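Long-range contacts in myosin IE heavy chain (PDB 1LKX), which binds actin and hydrolyses ATP in an actin-activated manner as a single-headed class I motor that may move membranes relative to actin, this chain being its motor domain: residues Glu432-Asn440 against Leu611-Ala622; Arg268-Ile276 against Ala305-Gln313. All coordinates share one frame; numbering follows the deposited sequence.

Contact 1. Residues Glu432-Asn440 against Leu611-Ala622; sequences EWKNIEYFN and LGLLENVRVRRA
Glu615 OE1 lies 3.2 Å from CD2 of Phe439, and the other carboxylate oxygen is also close to this ring; the two side chains cross at about a right angle, with ring and carboxylate planes 60° apart. The approach is a van der Waals one, and the ring turns an edge to the Leu611-Gly612 peptide. Gly612 itself, with positive phi, closes the preceding helix in a Schellman motif. Further along, Ile436 splits its contacts: CD1 rests against CG2 of Val619 (3.7 Å) and CB of Ala622 (3.8 Å), while CG2 lies across the aliphatic part of Arg618, 3.4 Å from its CD. With CG anti to the backbone N (chi1 -173°), the indole of Trp433 swings towards the helix, bringing CH2 to 3.4 Å from Ala622 CB; the carbonyl O of Val619 meets the ring in plane, at its edge. The loop 433-439 thus runs beside helix 614-622 and the turn before it, through mostly apolar packing. By family comparison it probably corresponds to the relay loop, and its partner to the SH1 helix, of other myosins. Tyr438 packs on helix 398-430, whose Glu422 forms a salt bridge with Arg620; beyond, Val617 touches helix 21-33 and Leu613 strand 581-588.

Contact 2. Residues Arg268-Ile276 against Ala305-Gln313; sequences RILAAILHI and AASCLKTDQ
Cys308 is a knob in a hole lined by Arg268, Ala271, Ala272 and His275, a knobs-into-holes fit on a small scale. Cys308 CB lies 3.6 Å from the carbonyl O of Arg268. Because SG stands anti to the carbonyl carbon (chi1 -61°), the sulfur touches both Ala271 CB and the histidine, meeting the imidazole at its edge: Cys308 SG is 5.0 Å from the centroid of the His275 ring and 83° off its normal. Beside the knob, Ala272 CB packs 3.6 Å from Leu309 CD2, and Ile276 CG1 lies 4.0 Å from Ala305 CB. Small residues allow the axes of the two helices to approach to 8.2 Å, nearly antiparallel at a crossing angle of -162°. At one end Lys310, the C-prime residue of the Schellman motif ending helix 299-309, sets its CE over the centre of the Arg268 guanidinium face, 3.7 Å above the plane. Second-shell groups fix the polar ends: Asp540 forms a salt bridge with NH1 of Arg268, and the carbonyl of Gly218 takes a hydrogen bond from NE2 of His275. Replacing Arg268 by an alanine would probably leave Asp540 without this mate and the Lys310 side chain without the flat surface beneath its CE. Although Arg268 NE and Lys310 NZ are only 4.1 Å apart, the carboxylate of Asp540 is likely to ease their mutual repulsion. The NE2 bond probably helps to keep the imidazole turned with ND1 towards the sulfur; the contact is mainly apolar, and the polar ends of His275 (NE2) and Arg268 (NH1) are met by partners outside the pair.

The two contacts illustrate how one motor domain uses different packing in distant regions. They lie on opposite sides of the chain's centre, with their centres about 57 Å apart and their nearest atoms about 34 Å apart. Along the sequence, contact 2 closes before contact 1 opens. Contact 2 pairs helices close in sequence, in what is probably the upper 50 kDa subdomain, away from the annotated sites. Contact 1 joins segments 171 residues apart, and its 611-622 segment belongs to the actin-binding region. It also approaches the nucleotide site: the side chain of Leu611 is about 6 Å from Gly101 in the ATP-binding loop and about 12 Å from both bound ADP and vanadate.

Contact 1. Residues Glu432-Asn440 against Leu611-Ala622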
loop_
_atom_site.group_PDB
_atom_site.type_symbol
_atom_site.label_atom_id
_atom_site.label_comp_id
_atom_site.label_asym_id
_atom_site.label_seq_id
_atom_site.Cartn_x
_atom_site.Cartn_y
_atom_site.Cartn_z
ATOM N N GLU A 432 -6.302 36.078 -12.208
ATOM C CA GLU A 432 -7.751 36.011 -12.404
ATOM C C GLU A 432 -8.153 34.549 -12.432
ATOM O O GLU A 432 -7.823 33.823 -13.376
ATOM C CB GLU A 432 -8.129 36.689 -13.723
ATOM C CG GLU A 432 -7.615 38.125 -13.848
ATOM C CD GLU A 432 -8.472 39.148 -13.104
ATOM O OE1 GLU A 432 -9.530 39.545 -13.644
ATOM O OE2 GLU A 432 -8.087 39.554 -11.981
ATOM N N TRP A 433 -8.853 34.112 -11.392
ATOM C CA TRP A 433 -9.230 32.714 -11.301
ATOM C C TRP A 433 -10.658 32.432 -10.848
ATOM O O TRP A 433 -11.109 32.929 -9.818
ATOM C CB TRP A 433 -8.237 31.995 -10.366
ATOM C CG TRP A 433 -8.406 30.502 -10.317
ATOM C CD1 TRP A 433 -8.852 29.758 -9.262
ATOM C CD2 TRP A 433 -8.192 29.586 -11.392
ATOM N NE1 TRP A 433 -8.933 28.436 -9.618
ATOM C CE2 TRP A 433 -8.534 28.303 -10.921
ATOM C CE3 TRP A 433 -7.746 29.728 -12.712
ATOM C CZ2 TRP A 433 -8.445 27.167 -11.722
ATOM C CZ3 TRP A 433 -7.657 28.600 -13.506
ATOM C CH2 TRP A 433 -8.005 27.335 -13.009
ATOM N N LYS A 434 -11.370 31.630 -11.632
ATOM C CA LYS A 434 -12.723 31.240 -11.266
ATOM C C LYS A 434 -12.556 30.019 -10.367
ATOM O O LYS A 434 -12.360 28.897 -10.855
ATOM C CB LYS A 434 -13.552 30.889 -12.507
ATOM C CG LYS A 434 -12.805 30.141 -13.599
ATOM C CD LYS A 434 -13.732 29.885 -14.779
ATOM C CE LYS A 434 -12.960 29.603 -16.054
ATOM N NZ LYS A 434 -12.193 30.795 -16.506
ATOM N N ASN A 435 -12.611 30.252 -9.054
ATOM C CA ASN A 435 -12.441 29.194 -8.062
ATOM C C ASN A 435 -13.255 27.934 -8.365
ATOM O O ASN A 435 -14.463 27.891 -8.136
ATOM C CB ASN A 435 -12.808 29.721 -6.668
ATOM C CG ASN A 435 -12.066 28.992 -5.542
ATOM O OD1 ASN A 435 -12.385 29.161 -4.358
ATOM N ND2 ASN A 435 -11.061 28.191 -5.907
ATOM N N ILE A 436 -12.582 26.908 -8.882
ATOM C CA ILE A 436 -13.225 25.637 -9.201
ATOM C C ILE A 436 -13.286 24.841 -7.903
ATOM O O ILE A 436 -12.270 24.314 -7.450
ATOM C CB ILE A 436 -12.402 24.846 -10.235
ATOM C CG1 ILE A 436 -11.994 25.772 -11.381
ATOM C CG2 ILE A 436 -13.213 23.685 -10.771
ATOM C CD1 ILE A 436 -11.216 25.092 -12.478
ATOM N N GLU A 437 -14.472 24.761 -7.300
ATOM C CA GLU A 437 -14.623 24.045 -6.036
ATOM C C GLU A 437 -14.625 22.541 -6.143
ATOM O O GLU A 437 -15.569 21.927 -6.641
ATOM C CB GLU A 437 -15.878 24.500 -5.283
ATOM C CG GLU A 437 -17.103 24.711 -6.147
ATOM C CD GLU A 437 -18.230 25.385 -5.382
ATOM O OE1 GLU A 437 -17.924 26.183 -4.462
ATOM O OE2 GLU A 437 -19.413 25.125 -5.707
ATOM N N TYR A 438 -13.534 21.955 -5.666
ATOM C CA TYR A 438 -13.382 20.513 -5.660
ATOM C C TYR A 438 -14.206 19.998 -4.490
ATOM O O TYR A 438 -13.804 20.095 -3.328
ATOM C CB TYR A 438 -11.906 20.129 -5.504
ATOM C CG TYR A 438 -11.211 20.752 -4.313
ATOM C CD1 TYR A 438 -11.070 20.050 -3.120
ATOM C CD2 TYR A 438 -10.677 22.038 -4.392
ATOM C CE1 TYR A 438 -10.417 20.605 -2.046
ATOM C CE2 TYR A 438 -10.022 22.601 -3.321
ATOM C CZ TYR A 438 -9.894 21.878 -2.151
ATOM O OH TYR A 438 -9.234 22.429 -1.086
ATOM N N PHE A 439 -15.382 19.482 -4.830
ATOM C CA PHE A 439 -16.326 18.943 -3.870
ATOM C C PHE A 439 -15.802 18.827 -2.433
ATOM O O PHE A 439 -15.488 19.839 -1.788
ATOM C CB PHE A 439 -16.829 17.583 -4.365
ATOM C CG PHE A 439 -15.730 16.631 -4.758
ATOM C CD1 PHE A 439 -14.636 16.403 -3.912
ATOM C CD2 PHE A 439 -15.813 15.921 -5.945
ATOM C CE1 PHE A 439 -13.649 15.482 -4.238
ATOM C CE2 PHE A 439 -14.836 15.001 -6.279
ATOM C CZ PHE A 439 -13.748 14.779 -5.419
ATOM N N ASN A 440 -15.721 17.591 -1.943
ATOM C CA ASN A 440 -15.276 17.305 -0.595
ATOM C C ASN A 440 -13.784 17.510 -0.432
ATOM O O ASN A 440 -12.998 17.072 -1.270
ATOM C CB ASN A 440 -15.643 15.869 -0.234
ATOM C CG ASN A 440 -15.691 15.641 1.264
ATOM O OD1 ASN A 440 -16.394 16.350 1.978
ATOM N ND2 ASN A 440 -14.951 14.650 1.749
ATOM N N LEU A 611 -12.986 10.470 -6.332
ATOM C CA LEU A 611 -11.578 10.749 -6.579
ATOM C C LEU A 611 -11.403 12.210 -6.966
ATOM O O LEU A 611 -10.368 12.808 -6.694
ATOM C CB LEU A 611 -11.041 9.872 -7.706
ATOM C CG LEU A 611 -10.741 8.432 -7.326
ATOM C CD1 LEU A 611 -10.423 7.648 -8.583
ATOM C CD2 LEU A 611 -9.587 8.393 -6.341
ATOM N N GLY A 612 -12.415 12.777 -7.617
ATOM C CA GLY A 612 -12.329 14.164 -8.029
ATOM C C GLY A 612 -11.618 14.355 -9.350
ATOM O O GLY A 612 -11.059 15.421 -9.619
ATOM N N LEU A 613 -11.642 13.323 -10.185
ATOM C CA LEU A 613 -10.996 13.396 -11.485
ATOM C C LEU A 613 -11.649 14.462 -12.373
ATOM O O LEU A 613 -10.972 15.113 -13.155
ATOM C CB LEU A 613 -11.040 12.025 -12.192
ATOM C CG LEU A 613 -10.418 10.784 -11.528
ATOM C CD1 LEU A 613 -10.414 9.622 -12.518
ATOM C CD2 LEU A 613 -9.001 11.096 -11.075
ATOM N N LEU A 614 -12.960 14.649 -12.263
ATOM C CA LEU A 614 -13.600 15.647 -13.104
ATOM C C LEU A 614 -13.170 17.024 -12.659
ATOM O O LEU A 614 -12.898 17.891 -13.482
ATOM C CB LEU A 614 -15.122 15.558 -13.049
ATOM C CG LEU A 614 -15.706 16.362 -14.221
ATOM C CD1 LEU A 614 -15.171 15.765 -15.523
ATOM C CD2 LEU A 614 -17.233 16.346 -14.212
ATOM N N GLU A 615 -13.100 17.229 -11.353
ATOM C CA GLU A 615 -12.687 18.518 -10.834
ATOM C C GLU A 615 -11.214 18.723 -11.148
ATOM O O GLU A 615 -10.617 19.729 -10.781
ATOM C CB GLU A 615 -12.922 18.581 -9.325
ATOM C CG GLU A 615 -14.390 18.495 -8.933
ATOM C CD GLU A 615 -14.963 17.099 -9.093
ATOM O OE1 GLU A 615 -16.197 16.930 -8.942
ATOM O OE2 GLU A 615 -14.178 16.168 -9.363
ATOM N N ASN A 616 -10.634 17.751 -11.835
ATOM C CA ASN A 616 -9.231 17.804 -12.210
ATOM C C ASN A 616 -9.179 18.344 -13.626
ATOM O O ASN A 616 -8.536 19.351 -13.890
ATOM C CB ASN A 616 -8.637 16.400 -12.154
ATOM C CG ASN A 616 -7.194 16.395 -11.723
ATOM O OD1 ASN A 616 -6.281 16.622 -12.525
ATOM N ND2 ASN A 616 -6.975 16.142 -10.436
ATOM N N VAL A 617 -9.870 17.662 -14.532
ATOM C CA VAL A 617 -9.930 18.082 -15.923
ATOM C C VAL A 617 -10.373 19.533 -15.919
ATOM O O VAL A 617 -9.849 20.361 -16.655
ATOM C CB VAL A 617 -10.976 17.279 -16.724
ATOM C CG1 VAL A 617 -10.702 17.409 -18.204
ATOM C CG2 VAL A 617 -10.956 15.836 -16.316
ATOM N N ARG A 618 -11.345 19.838 -15.071
ATOM C CA ARG A 618 -11.859 21.191 -14.980
ATOM C C ARG A 618 -10.722 22.159 -14.657
ATOM O O ARG A 618 -10.436 23.058 -15.445
ATOM C CB ARG A 618 -12.961 21.254 -13.919
ATOM C CG ARG A 618 -13.947 22.401 -14.099
ATOM C CD ARG A 618 -15.147 22.274 -13.156
ATOM N NE ARG A 618 -15.831 20.992 -13.326
ATOM C CZ ARG A 618 -16.557 20.657 -14.391
ATOM N NH1 ARG A 618 -16.710 21.511 -15.395
ATOM N NH2 ARG A 618 -17.122 19.458 -14.462
ATOM N N VAL A 619 -10.065 21.973 -13.515
ATOM C CA VAL A 619 -8.960 22.850 -13.128
ATOM C C VAL A 619 -7.935 22.917 -14.251
ATOM O O VAL A 619 -7.564 24.000 -14.694
ATOM C CB VAL A 619 -8.245 22.354 -11.837
ATOM C CG1 VAL A 619 -6.869 22.992 -11.718
ATOM C CG2 VAL A 619 -9.063 22.703 -10.621
ATOM N N ARG A 620 -7.489 21.752 -14.708
ATOM C CA ARG A 620 -6.495 21.659 -15.776
ATOM C C ARG A 620 -6.881 22.544 -16.969
ATOM O O ARG A 620 -6.024 23.132 -17.641
ATOM C CB ARG A 620 -6.361 20.204 -16.229
ATOM C CG ARG A 620 -5.057 19.884 -16.943
ATOM C CD ARG A 620 -3.874 19.987 -15.997
ATOM N NE ARG A 620 -3.568 21.368 -15.635
ATOM C CZ ARG A 620 -3.087 21.732 -14.450
ATOM N NH1 ARG A 620 -2.868 20.817 -13.511
ATOM N NH2 ARG A 620 -2.804 23.004 -14.207
ATOM N N ARG A 621 -8.177 22.628 -17.239
ATOM C CA ARG A 621 -8.640 23.469 -18.323
ATOM C C ARG A 621 -8.418 24.921 -17.920
ATOM O O ARG A 621 -7.379 25.498 -18.239
ATOM C CB ARG A 621 -10.114 23.204 -18.609
ATOM C CG ARG A 621 -10.330 22.096 -19.609
ATOM C CD ARG A 621 -11.793 21.890 -19.861
ATOM N NE ARG A 621 -12.021 21.155 -21.095
ATOM C CZ ARG A 621 -11.731 21.622 -22.305
ATOM N NH1 ARG A 621 -11.976 20.880 -23.376
ATOM N NH2 ARG A 621 -11.197 22.829 -22.441
ATOM N N ALA A 622 -9.378 25.498 -17.199
ATOM C CA ALA A 622 -9.287 26.885 -16.752
ATOM C C ALA A 622 -7.859 27.310 -16.396
ATOM O O ALA A 622 -7.459 28.447 -16.653
ATOM C CB ALA A 622 -10.210 27.098 -15.551
#

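Contact 2. Residues Arg268-Ile276 against Ala305-Gln313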
loop_
_atom_site.group_PDB
_atom_site.type_symbol
_atom_site.label_atom_id
_atom_site.label_comp_id
_atom_site.label_asym_id
_atom_site.label_seq_id
_atom_site.Cartn_x
_atom_site.Cartn_y
_atom_site.Cartn_z
ATOM N N ARG A 268 11.148 -23.458 9.113
ATOM C CA ARG A 268 10.813 -23.949 10.438
ATOM C C ARG A 268 9.752 -23.087 11.087
ATOM O O ARG A 268 8.738 -23.602 11.555
ATOM C CB ARG A 268 12.057 -24.002 11.323
ATOM C CG ARG A 268 13.109 -24.977 10.824
ATOM C CD ARG A 268 14.025 -25.457 11.927
ATOM N NE ARG A 268 15.423 -25.241 11.579
ATOM C CZ ARG A 268 16.041 -24.077 11.726
ATOM N NH1 ARG A 268 15.375 -23.038 12.221
ATOM N NH2 ARG A 268 17.312 -23.949 11.365
ATOM N N ILE A 269 9.982 -21.776 11.112
ATOM C CA ILE A 269 9.022 -20.849 11.704
ATOM C C ILE A 269 7.650 -20.980 11.052
ATOM O O ILE A 269 6.635 -20.998 11.744
ATOM C CB ILE A 269 9.515 -19.402 11.597
ATOM C CG1 ILE A 269 10.664 -19.201 12.575
ATOM C CG2 ILE A 269 8.393 -18.432 11.905
ATOM C CD1 ILE A 269 11.332 -17.869 12.461
ATOM N N LEU A 270 7.601 -21.078 9.728
ATOM C CA LEU A 270 6.305 -21.230 9.093
ATOM C C LEU A 270 5.666 -22.544 9.547
ATOM O O LEU A 270 4.477 -22.585 9.874
ATOM C CB LEU A 270 6.428 -21.204 7.574
ATOM C CG LEU A 270 6.688 -19.845 6.930
ATOM C CD1 LEU A 270 6.539 -20.008 5.431
ATOM C CD2 LEU A 270 5.719 -18.800 7.438
ATOM N N ALA A 271 6.460 -23.614 9.580
ATOM C CA ALA A 271 5.962 -24.926 10.001
ATOM C C ALA A 271 5.492 -24.902 11.462
ATOM O O ALA A 271 4.521 -25.575 11.831
ATOM C CB ALA A 271 7.043 -25.969 9.818
ATOM N N ALA A 272 6.187 -24.119 12.281
ATOM C CA ALA A 272 5.848 -23.979 13.689
ATOM C C ALA A 272 4.480 -23.328 13.813
ATOM O O ALA A 272 3.633 -23.784 14.584
ATOM C CB ALA A 272 6.885 -23.134 14.386
ATOM N N ILE A 273 4.269 -22.257 13.046
ATOM C CA ILE A 273 2.998 -21.542 13.071
ATOM C C ILE A 273 1.888 -22.484 12.663
ATOM O O ILE A 273 0.797 -22.454 13.225
ATOM C CB ILE A 273 3.023 -20.323 12.122
ATOM C CG1 ILE A 273 4.026 -19.292 12.658
ATOM C CG2 ILE A 273 1.638 -19.713 12.010
ATOM C CD1 ILE A 273 4.346 -18.186 11.694
ATOM N N LEU A 274 2.176 -23.336 11.689
ATOM C CA LEU A 274 1.190 -24.299 11.229
ATOM C C LEU A 274 0.868 -25.321 12.311
ATOM O O LEU A 274 -0.291 -25.698 12.490
ATOM C CB LEU A 274 1.686 -25.017 9.981
ATOM C CG LEU A 274 1.664 -24.221 8.688
ATOM C CD1 LEU A 274 1.966 -25.149 7.521
ATOM C CD2 LEU A 274 0.306 -23.594 8.523
ATOM N N HIS A 275 1.890 -25.775 13.031
ATOM C CA HIS A 275 1.666 -26.735 14.096
ATOM C C HIS A 275 0.946 -26.059 15.252
ATOM O O HIS A 275 -0.014 -26.602 15.783
ATOM C CB HIS A 275 2.993 -27.338 14.550
ATOM C CG HIS A 275 3.527 -28.374 13.610
ATOM N ND1 HIS A 275 4.873 -28.533 13.355
ATOM C CD2 HIS A 275 2.891 -29.303 12.855
ATOM C CE1 HIS A 275 5.041 -29.510 12.482
ATOM N NE2 HIS A 275 3.855 -29.994 12.162
ATOM N N ILE A 276 1.391 -24.865 15.627
ATOM C CA ILE A 276 0.755 -24.141 16.721
ATOM C C ILE A 276 -0.758 -24.091 16.511
ATOM O O ILE A 276 -1.541 -24.217 17.450
ATOM C CB ILE A 276 1.282 -22.690 16.817
ATOM C CG1 ILE A 276 2.762 -22.692 17.202
ATOM C CG2 ILE A 276 0.476 -21.908 17.836
ATOM C CD1 ILE A 276 3.393 -21.304 17.253
ATOM N N ALA A 305 5.580 -28.278 17.227
ATOM C CA ALA A 305 5.739 -26.830 17.279
ATOM C C ALA A 305 7.005 -26.439 18.038
ATOM O O ALA A 305 7.794 -25.624 17.560
ATOM C CB ALA A 305 4.523 -26.206 17.940
ATOM N N ALA A 306 7.191 -27.025 19.222
ATOM C CA ALA A 306 8.365 -26.748 20.053
ATOM C C ALA A 306 9.605 -27.314 19.373
ATOM O O ALA A 306 10.719 -26.834 19.568
ATOM C CB ALA A 306 8.185 -27.369 21.434
ATOM N N SER A 307 9.388 -28.346 18.566
ATOM C CA SER A 307 10.448 -29.000 17.812
ATOM C C SER A 307 11.030 -28.035 16.781
ATOM O O SER A 307 12.246 -27.873 16.685
ATOM C CB SER A 307 9.877 -30.240 17.111
ATOM O OG SER A 307 10.784 -30.792 16.174
ATOM N N CYS A 308 10.152 -27.392 16.014
ATOM C CA CYS A 308 10.574 -26.441 14.990
ATOM C C CYS A 308 11.122 -25.156 15.604
ATOM O O CYS A 308 12.119 -24.604 15.134
ATOM C CB CYS A 308 9.401 -26.094 14.068
ATOM S SG CYS A 308 8.692 -27.483 13.161
ATOM N N LEU A 309 10.463 -24.678 16.650
ATOM C CA LEU A 309 10.893 -23.455 17.304
ATOM C C LEU A 309 12.157 -23.683 18.105
ATOM O O LEU A 309 12.789 -22.730 18.559
ATOM C CB LEU A 309 9.792 -22.922 18.218
ATOM C CG LEU A 309 8.557 -22.384 17.498
ATOM C CD1 LEU A 309 7.509 -21.967 18.503
ATOM C CD2 LEU A 309 8.953 -21.223 16.627
ATOM N N LYS A 310 12.525 -24.951 18.272
ATOM C CA LYS A 310 13.718 -25.324 19.026
ATOM C C LYS A 310 13.738 -24.788 20.462
ATOM O O LYS A 310 14.696 -24.132 20.874
ATOM C CB LYS A 310 14.978 -24.859 18.292
ATOM C CG LYS A 310 15.229 -25.575 16.975
ATOM C CD LYS A 310 16.618 -25.259 16.428
ATOM C CE LYS A 310 16.821 -25.822 15.032
ATOM N NZ LYS A 310 16.571 -27.286 14.983
ATOM N N THR A 311 12.674 -25.070 21.210
ATOM C CA THR A 311 12.552 -24.646 22.606
ATOM C C THR A 311 12.028 -25.802 23.449
ATOM O O THR A 311 11.612 -26.837 22.922
ATOM C CB THR A 311 11.557 -23.470 22.790
ATOM O OG1 THR A 311 10.240 -23.895 22.424
ATOM C CG2 THR A 311 11.956 -22.283 21.945
ATOM N N ASP A 312 12.039 -25.618 24.762
ATOM C CA ASP A 312 11.551 -26.649 25.659
ATOM C C ASP A 312 10.051 -26.868 25.517
ATOM O O ASP A 312 9.240 -26.008 25.856
ATOM C CB ASP A 312 11.867 -26.296 27.106
ATOM C CG ASP A 312 11.282 -27.298 28.078
ATOM O OD1 ASP A 312 11.519 -28.516 27.889
ATOM O OD2 ASP A 312 10.587 -26.870 29.024
ATOM N N GLN A 313 9.694 -28.043 25.023
ATOM C CA GLN A 313 8.301 -28.400 24.829
ATOM C C GLN A 313 7.423 -28.083 26.032
ATOM O O GLN A 313 6.288 -27.639 25.879
ATOM C CB GLN A 313 8.204 -29.886 24.504
ATOM C CG GLN A 313 6.803 -30.430 24.497
ATOM C CD GLN A 313 6.744 -31.829 23.947
ATOM O OE1 GLN A 313 5.701 -32.475 23.990
ATOM N NE2 GLN A 313 7.866 -32.309 23.415
#